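PDB 4M3O: KLLA0F12672p from Kluyveromyces lactis, which probably dephosphorylates the C-terminal domain of RNA polymerase II as an Rtr1/RPAP2-family phosphatase, here represented by its zinc-binding N-terminal domain. Local coordinates for residues A[5-9]-A[50-54]. Numbering follows the deposited sequence.
Sequences IEEIK and KYISR
Ile5 lays its CG2 methyl almost squarely over one face of the Tyr51 ring, a CH-pi contact 4.1 Å from CG2 to the centroid and 4° off the ring normal. The other branch of this isoleucine runs back along the tyrosine stem, with CD1 3.7 Å from Tyr51 CB. The ring of Tyr51 reaches helix 5-13 because chi1 (173°) sets CG opposite the backbone N, and Ile8 CG2 meets the ring edge in plane, 3.9 Å from CE2. Packing is tightest deeper in, where the wholly apolar Ile8 suits a buried place and its CD1 approaches Ile52 CD1 to 3.3 Å, closer than usual for methyl carbons. Helices 5-13 and 46-52 each follow a strand of the small parallel pair 2-3 and 42-43, and this apolar seam joins them in the Rtr1 N-terminal domain, away from the zinc site. Leu37 of helix 24-40 also touches Ile8. Cutting Tyr51 back to an alanine would take away the face under Ile5 CG2 and is likely to leave a gap beside Ile8. The looser, partly exposed side belongs to Lys9, which suits it by offering methylenes to the phenol, CG 3.7 Å from Tyr51 OH, while its ammonium makes a weak, long ion pair with Asp141.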
# COMPACT_ATOMS: atom_id res chain seq x y z
N ILE A 5 2.79 2.00 11.48
CA ILE A 5 1.42 1.80 11.97
C ILE A 5 0.90 2.99 12.78
O ILE A 5 -0.25 3.52 12.58
CB ILE A 5 1.39 0.54 12.87
CG1 ILE A 5 1.66 -0.69 12.03
CG2 ILE A 5 0.06 0.45 13.59
CD1 ILE A 5 1.53 -2.01 12.73
N GLU A 6 1.78 3.44 13.68
CA GLU A 6 1.50 4.54 14.62
C GLU A 6 1.13 5.82 13.87
O GLU A 6 0.16 6.51 14.18
CB GLU A 6 2.73 4.79 15.52
CG GLU A 6 2.95 3.74 16.66
CD GLU A 6 3.10 2.27 16.21
OE1 GLU A 6 3.91 1.95 15.28
OE2 GLU A 6 2.39 1.41 16.81
N GLU A 7 1.96 6.14 12.91
CA GLU A 7 1.72 7.27 12.01
C GLU A 7 0.40 7.19 11.22
O GLU A 7 -0.36 8.16 11.12
CB GLU A 7 2.87 7.28 11.02
CG GLU A 7 3.53 8.61 10.84
CD GLU A 7 3.37 9.12 9.45
OE1 GLU A 7 2.22 9.42 9.07
OE2 GLU A 7 4.38 9.20 8.75
N ILE A 8 0.14 6.04 10.61
CA ILE A 8 -1.13 5.82 9.88
C ILE A 8 -2.32 6.10 10.79
O ILE A 8 -3.25 6.81 10.41
CB ILE A 8 -1.18 4.42 9.29
CG1 ILE A 8 -0.13 4.32 8.15
CG2 ILE A 8 -2.59 4.09 8.73
CD1 ILE A 8 0.28 2.91 7.87
N LYS A 9 -2.27 5.61 12.02
CA LYS A 9 -3.38 5.78 12.97
C LYS A 9 -3.57 7.24 13.26
O LYS A 9 -4.68 7.74 13.28
CB LYS A 9 -3.10 5.00 14.24
CG LYS A 9 -3.29 3.51 14.05
CD LYS A 9 -2.94 2.73 15.31
CE LYS A 9 -3.19 1.24 15.12
NZ LYS A 9 -3.11 0.53 16.42
N LYS A 50 2.29 -5.39 6.66
CA LYS A 50 1.22 -6.36 6.95
C LYS A 50 -0.04 -5.67 7.48
O LYS A 50 -1.15 -6.09 7.17
CB LYS A 50 1.63 -7.38 7.96
CG LYS A 50 2.79 -8.28 7.55
CD LYS A 50 3.46 -8.87 8.83
CE LYS A 50 4.68 -9.71 8.48
NZ LYS A 50 4.32 -11.11 8.11
N TYR A 51 0.14 -4.59 8.23
CA TYR A 51 -1.00 -3.81 8.72
C TYR A 51 -1.79 -3.12 7.57
O TYR A 51 -3.00 -3.12 7.56
CB TYR A 51 -0.47 -2.76 9.71
CG TYR A 51 -1.47 -1.76 10.19
CD1 TYR A 51 -2.46 -2.11 11.09
CD2 TYR A 51 -1.43 -0.44 9.72
CE1 TYR A 51 -3.41 -1.18 11.53
CE2 TYR A 51 -2.35 0.51 10.17
CZ TYR A 51 -3.34 0.13 11.08
OH TYR A 51 -4.26 1.09 11.46
N ILE A 52 -1.07 -2.53 6.62
CA ILE A 52 -1.64 -1.85 5.41
C ILE A 52 -2.71 -2.64 4.67
O ILE A 52 -3.63 -2.07 4.11
CB ILE A 52 -0.51 -1.58 4.38
CG1 ILE A 52 0.47 -0.63 4.96
CG2 ILE A 52 -1.00 -0.90 3.15
CD1 ILE A 52 -0.20 0.41 5.77
N SER A 53 -2.47 -3.94 4.58
CA SER A 53 -3.20 -4.80 3.69
C SER A 53 -4.66 -4.72 4.00
O SER A 53 -5.47 -4.87 3.09
CB SER A 53 -2.67 -6.26 3.75
OG SER A 53 -2.81 -6.80 5.09
N ARG A 54 -5.02 -4.53 5.28
CA ARG A 54 -6.44 -4.42 5.61
C ARG A 54 -7.13 -3.24 4.92
O ARG A 54 -8.33 -3.28 4.67
CB ARG A 54 -6.62 -4.27 7.12
CG ARG A 54 -6.33 -2.88 7.66
CD ARG A 54 -6.39 -2.94 9.21
NE ARG A 54 -5.38 -3.90 9.69
CZ ARG A 54 -5.20 -4.26 10.96
NH1 ARG A 54 -5.86 -3.70 11.96
NH2 ARG A 54 -4.25 -5.13 11.22